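Local structure of SusD superfamily protein (Bacteroides thetaiotaomicron, 3MCX) at residues Tyr218-Lys230 / Ala366-Tyr380. The protein is of unknown function but probably helps to capture glycans at the outer membrane surface and also binds zinc. Sequence-based numbering, arbitrary orientation. Where two conformers were deposited one is given.
With ZN (zinc ion), chain C.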
loop_
_atom_site.group_PDB
_atom_site.type_symbol
_atom_site.label_atom_id
_atom_site.label_comp_id
_atom_site.label_asym_id
_atom_site.label_seq_id
_atom_site.Cartn_x
_atom_site.Cartn_y
_atom_site.Cartn_z
ATOM N N TYR A 218 -12.969 12.606 -7.302
ATOM C CA TYR A 218 -12.957 11.692 -8.454
ATOM C C TYR A 218 -12.407 12.321 -9.720
ATOM O O TYR A 218 -11.628 11.668 -10.421
ATOM C CB TYR A 218 -14.338 11.067 -8.693
ATOM C CG TYR A 218 -14.875 10.362 -7.463
ATOM C CD1 TYR A 218 -14.207 9.279 -6.928
ATOM C CD2 TYR A 218 -16.043 10.794 -6.855
ATOM C CE1 TYR A 218 -14.706 8.635 -5.762
ATOM C CE2 TYR A 218 -16.538 10.179 -5.721
ATOM C CZ TYR A 218 -15.879 9.129 -5.193
ATOM O OH TYR A 218 -16.375 8.508 -4.049
ATOM N N GLN A 219 -12.805 13.554 -10.052
ATOM C CA GLN A 219 -12.242 14.200 -11.244
ATOM C C GLN A 219 -10.704 14.349 -11.116
ATOM O O GLN A 219 -9.984 14.099 -12.086
ATOM C CB GLN A 219 -12.878 15.554 -11.492
ATOM C CG GLN A 219 -12.430 16.195 -12.787
ATOM C CD GLN A 219 -12.807 15.380 -14.014
ATOM O OE1 GLN A 219 -13.967 15.005 -14.194
ATOM N NE2 GLN A 219 -11.823 15.109 -14.871
ATOM N N LYS A 220 -10.201 14.809 -9.965
ATOM C CA LYS A 220 -8.745 14.949 -9.786
ATOM C C LYS A 220 -8.038 13.603 -9.880
ATOM O O LYS A 220 -6.938 13.503 -10.436
ATOM C CB LYS A 220 -8.407 15.629 -8.458
ATOM C CG LYS A 220 -8.934 17.049 -8.373
ATOM C CD LYS A 220 -8.847 17.586 -6.980
ATOM C CE LYS A 220 -9.154 19.047 -6.974
ATOM N NZ LYS A 220 -8.199 19.797 -7.848
ATOM N N ALA A 221 -8.645 12.560 -9.300
ATOM C CA ALA A 221 -8.091 11.216 -9.406
ATOM C C ALA A 221 -8.027 10.790 -10.867
ATOM O O ALA A 221 -7.020 10.187 -11.315
ATOM C CB ALA A 221 -8.913 10.209 -8.572
ATOM N N TYR A 222 -9.108 11.045 -11.584
ATOM C CA TYR A 222 -9.188 10.685 -13.001
ATOM C C TYR A 222 -8.140 11.413 -13.830
ATOM O O TYR A 222 -7.507 10.816 -14.713
ATOM C CB TYR A 222 -10.597 10.969 -13.568
ATOM C CG TYR A 222 -10.897 10.269 -14.876
ATOM C CD1 TYR A 222 -11.295 8.929 -14.882
ATOM C CD2 TYR A 222 -10.783 10.918 -16.086
ATOM C CE1 TYR A 222 -11.563 8.266 -16.059
ATOM C CE2 TYR A 222 -11.074 10.262 -17.283
ATOM C CZ TYR A 222 -11.439 8.921 -17.242
ATOM O OH TYR A 222 -11.727 8.247 -18.415
ATOM N N ASP A 223 -7.993 12.710 -13.585
ATOM C CA ASP A 223 -6.992 13.487 -14.314
ATOM C C ASP A 223 -5.571 12.955 -14.071
ATOM O O ASP A 223 -4.805 12.784 -15.032
ATOM C CB ASP A 223 -7.122 14.983 -13.997
ATOM C CG ASP A 223 -8.408 15.593 -14.563
ATOM O OD1 ASP A 223 -9.001 15.025 -15.480
ATOM O OD2 ASP A 223 -8.832 16.615 -14.022
ATOM N N ALA A 224 -5.231 12.660 -12.820
ATOM C CA ALA A 224 -3.899 12.142 -12.513
ATOM C C ALA A 224 -3.682 10.782 -13.142
ATOM O O ALA A 224 -2.623 10.524 -13.736
ATOM C CB ALA A 224 -3.656 12.081 -11.006
ATOM N N ALA A 225 -4.659 9.874 -12.987
ATOM C CA ALA A 225 -4.513 8.512 -13.510
ATOM C C ALA A 225 -4.412 8.552 -15.026
ATOM O O ALA A 225 -3.565 7.897 -15.604
ATOM C CB ALA A 225 -5.683 7.615 -13.055
ATOM N N THR A 226 -5.267 9.328 -15.692
ATOM C CA THR A 226 -5.230 9.364 -17.166
ATOM C C THR A 226 -3.997 10.059 -17.720
ATOM O O THR A 226 -3.565 9.755 -18.833
ATOM C CB THR A 226 -6.529 9.921 -17.806
ATOM O OG1 THR A 226 -6.809 11.230 -17.312
ATOM C CG2 THR A 226 -7.721 8.989 -17.553
ATOM N N ASP A 227 -3.420 10.991 -16.972
ATOM C CA ASP A 227 -2.126 11.539 -17.366
ATOM C C ASP A 227 -1.125 10.390 -17.506
ATOM O O ASP A 227 -0.493 10.262 -18.564
ATOM C CB ASP A 227 -1.654 12.562 -16.337
ATOM C CG ASP A 227 -0.381 13.307 -16.736
ATOM O OD1 ASP A 227 0.066 13.263 -17.891
ATOM O OD2 ASP A 227 0.157 13.981 -15.843
ATOM N N VAL A 228 -1.046 9.523 -16.500
ATOM C CA VAL A 228 -0.122 8.379 -16.574
ATOM C C VAL A 228 -0.466 7.453 -17.750
ATOM O O VAL A 228 0.401 7.064 -18.533
ATOM C CB VAL A 228 -0.096 7.588 -15.262
ATOM C CG1 VAL A 228 0.852 6.356 -15.402
ATOM C CG2 VAL A 228 0.313 8.524 -14.086
ATOM N N ILE A 229 -1.745 7.093 -17.866
ATOM C CA ILE A 229 -2.205 6.139 -18.876
ATOM C C ILE A 229 -1.938 6.653 -20.280
ATOM O O ILE A 229 -1.394 5.920 -21.118
ATOM C CB ILE A 229 -3.695 5.867 -18.697
ATOM C CG1 ILE A 229 -3.954 5.101 -17.407
ATOM C CG2 ILE A 229 -4.285 5.070 -19.926
ATOM C CD1 ILE A 229 -5.430 5.120 -16.975
ATOM N N LYS A 230 -2.295 7.912 -20.534
ATOM C CA LYS A 230 -2.251 8.481 -21.887
ATOM C C LYS A 230 -0.881 9.007 -22.299
ATOM O O LYS A 230 -0.540 8.984 -23.483
ATOM C CB LYS A 230 -3.257 9.635 -22.025
ATOM C CG LYS A 230 -4.726 9.216 -22.003
ATOM C CD LYS A 230 -5.648 10.406 -21.709
ATOM C CE LYS A 230 -7.131 10.037 -21.751
ATOM N NZ LYS A 230 -7.554 9.408 -23.040
ATOM N N ALA A 366 -12.807 6.078 -10.562
ATOM C CA ALA A 366 -13.034 7.516 -10.523
ATOM C C ALA A 366 -14.020 7.943 -11.607
ATOM O O ALA A 366 -14.871 8.798 -11.370
ATOM C CB ALA A 366 -11.722 8.280 -10.654
ATOM N N GLY A 367 -13.929 7.340 -12.792
ATOM C CA GLY A 367 -14.828 7.674 -13.880
ATOM C C GLY A 367 -16.276 7.303 -13.573
ATOM O O GLY A 367 -17.202 8.092 -13.740
ATOM N N LEU A 368 -16.472 6.068 -13.121
ATOM C CA LEU A 368 -17.801 5.601 -12.783
ATOM C C LEU A 368 -18.412 6.464 -11.676
ATOM O O LEU A 368 -19.539 6.878 -11.789
ATOM C CB LEU A 368 -17.790 4.138 -12.369
ATOM C CG LEU A 368 -19.172 3.525 -12.138
ATOM C CD1 LEU A 368 -20.008 3.530 -13.398
ATOM C CD2 LEU A 368 -19.016 2.117 -11.631
ATOM N N LYS A 369 -17.627 6.763 -10.646
ATOM C CA LYS A 369 -18.113 7.559 -9.512
ATOM C C LYS A 369 -18.457 8.992 -9.905
ATOM O O LYS A 369 -19.460 9.551 -9.427
ATOM C CB LYS A 369 -17.113 7.538 -8.362
ATOM C CG LYS A 369 -17.015 6.202 -7.610
ATOM C CD LYS A 369 -18.311 5.786 -6.910
ATOM C CE LYS A 369 -18.761 6.743 -5.826
ATOM N NZ LYS A 369 -20.116 6.369 -5.278
ATOM N N LYS A 370 -17.683 9.590 -10.811
ATOM C CA LYS A 370 -17.938 11.000 -11.184
ATOM C C LYS A 370 -19.055 11.144 -12.215
ATOM O O LYS A 370 -19.634 12.214 -12.383
ATOM C CB LYS A 370 -16.656 11.690 -11.654
ATOM C CG LYS A 370 -16.212 11.360 -13.085
ATOM C CD LYS A 370 -14.729 11.710 -13.306
ATOM C CE LYS A 370 -14.325 11.647 -14.782
ATOM N NZ LYS A 370 -14.830 12.760 -15.622
ATOM N N GLY A 371 -19.368 10.053 -12.920
ATOM C CA GLY A 371 -20.522 10.018 -13.814
ATOM C C GLY A 371 -20.332 10.607 -15.199
ATOM O O GLY A 371 -21.301 10.790 -15.932
ATOM N N THR A 372 -19.087 10.924 -15.541
ATOM C CA THR A 372 -18.713 11.368 -16.873
ATOM C C THR A 372 -17.447 10.645 -17.292
ATOM O O THR A 372 -16.769 10.070 -16.471
ATOM C CB THR A 372 -18.495 12.892 -16.966
ATOM O OG1 THR A 372 -17.507 13.320 -16.037
ATOM C CG2 THR A 372 -19.825 13.654 -16.715
ATOM N N ASP A 373 -17.134 10.710 -18.583
ATOM C CA ASP A 373 -16.084 9.874 -19.207
ATOM C C ASP A 373 -16.337 8.385 -18.964
ATOM O O ASP A 373 -15.403 7.589 -18.831
ATOM C CB ASP A 373 -14.679 10.299 -18.773
ATOM C CG ASP A 373 -14.369 11.738 -19.149
ATOM O OD1 ASP A 373 -14.411 12.081 -20.361
ATOM O OD2 ASP A 373 -14.079 12.524 -18.227
ATOM N N ILE A 374 -17.613 8.005 -18.936
ATOM C CA ILE A 374 -17.989 6.646 -18.574
ATOM C C ILE A 374 -17.450 5.604 -19.554
ATOM O O ILE A 374 -16.837 4.641 -19.126
ATOM C CB ILE A 374 -19.512 6.499 -18.462
ATOM C CG1 ILE A 374 -20.023 7.385 -17.322
ATOM C CG2 ILE A 374 -19.912 5.018 -18.211
ATOM C CD1 ILE A 374 -19.474 7.032 -15.993
ATOM N N GLU A 375 -17.627 5.815 -20.851
ATOM C CA GLU A 375 -17.144 4.858 -21.842
ATOM C C GLU A 375 -15.627 4.683 -21.766
ATOM O O GLU A 375 -15.115 3.571 -21.804
ATOM C CB GLU A 375 -17.546 5.278 -23.256
ATOM C CG GLU A 375 -17.314 4.175 -24.217
ATOM C CD GLU A 375 -17.705 4.471 -25.619
ATOM O OE1 GLU A 375 -18.083 5.621 -25.955
ATOM O OE2 GLU A 375 -17.631 3.502 -26.395
ATOM N N GLU A 376 -14.908 5.783 -21.617
ATOM C CA GLU A 376 -13.451 5.731 -21.473
ATOM C C GLU A 376 -13.059 4.946 -20.219
ATOM O O GLU A 376 -12.153 4.096 -20.237
ATOM C CB GLU A 376 -12.868 7.160 -21.468
ATOM C CG GLU A 376 -11.363 7.201 -21.496
ATOM C CD GLU A 376 -10.820 8.603 -21.602
ATOM O OE1 GLU A 376 -10.952 9.356 -20.619
ATOM O OE2 GLU A 376 -10.257 8.933 -22.674
ATOM N N ALA A 377 -13.723 5.251 -19.109
ATOM C CA ALA A 377 -13.501 4.558 -17.839
ATOM C C ALA A 377 -13.751 3.038 -17.909
ATOM O O ALA A 377 -12.951 2.219 -17.383
ATOM C CB ALA A 377 -14.378 5.199 -16.747
ATOM N N GLN A 378 -14.851 2.671 -18.564
ATOM C CA GLN A 378 -15.215 1.277 -18.773
ATOM C C GLN A 378 -14.117 0.573 -19.590
ATOM O O GLN A 378 -13.716 -0.561 -19.291
ATOM C CB GLN A 378 -16.608 1.285 -19.416
ATOM C CG GLN A 378 -16.937 0.294 -20.407
ATOM C CD GLN A 378 -18.244 0.660 -21.102
ATOM O OE1 GLN A 378 -18.981 1.543 -20.648
ATOM N NE2 GLN A 378 -18.526 -0.004 -22.185
ATOM N N GLY A 379 -13.563 1.295 -20.553
ATOM C CA GLY A 379 -12.452 0.789 -21.364
ATOM C C GLY A 379 -11.259 0.444 -20.512
ATOM O O GLY A 379 -10.590 -0.559 -20.748
ATOM N N TYR A 380 -10.975 1.272 -19.504
ATOM C CA TYR A 380 -9.815 1.007 -18.656
ATOM C C TYR A 380 -10.008 -0.240 -17.801
ATOM O O TYR A 380 -9.059 -1.009 -17.567
ATOM C CB TYR A 380 -9.472 2.213 -17.771
ATOM C CG TYR A 380 -9.059 3.450 -18.542
ATOM C CD1 TYR A 380 -8.247 3.364 -19.680
ATOM C CD2 TYR A 380 -9.468 4.720 -18.128
ATOM C CE1 TYR A 380 -7.865 4.509 -20.375
ATOM C CE2 TYR A 380 -9.077 5.857 -18.810
ATOM C CZ TYR A 380 -8.278 5.753 -19.924
ATOM O OH TYR A 380 -7.889 6.897 -20.610
HETATM ZN ZN ZN C . -17.903 3.744 -28.284
HETATM O O HOH W 1 -12.248 14.315 -17.659
HETATM O O HOH W 2 -6.801 6.509 -23.000
#
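The ring of Tyr222 carries CE of Lys370 over one face and CG2 of Thr226 over the other, both displaced toward the rim, while OE1 of Glu376 comes in at its edge, in plane. Lys370 NZ sits over the same face as its CE, a cation-pi contact 4.9 Å from the ring centroid. A chi1 of -163° puts Tyr222 CG anti to the backbone N and carries the ring across as a knob among Ala366, Gly367, Lys370 and Ala377; its OH gives a 2.6 Å hydrogen bond to the anti lone pair of Glu376 OE1. A phenylalanine here would probably leave Glu376 OE1 without its hydroxyl donor. In one of its two conformers, Lys230 NZ meets the other carboxylate oxygen, OE2, from above the carboxylate plane at 2.8 Å, a salt bridge. Helix 218-231 packs against two consecutive helices, 356-370 and 374-385, of the SusD family's TPR-like helical region: segment 218-230 runs at 150° to segment 366-370, then the chain turns through Gly371 into the second helix. There Glu375, its CB directed away from segment 218-230, binds a zinc ion through OE2 at 1.9 Å. At the turn Lys370 NZ donates to Gln219 OE1 (2.8 Å), Thr372 OG1 and Asp373 OD2, so three oxygens share one ammonium; a water joins Gln219 NE2 to Asp373 OD2. Tyr380 takes CD1 of Ile229 over the centre of one face and its own helix's Glu376 O over the other. At the far end, CB of Lys369 lies 3.5 Å from the centroid of the Tyr218 ring, almost exactly on its normal.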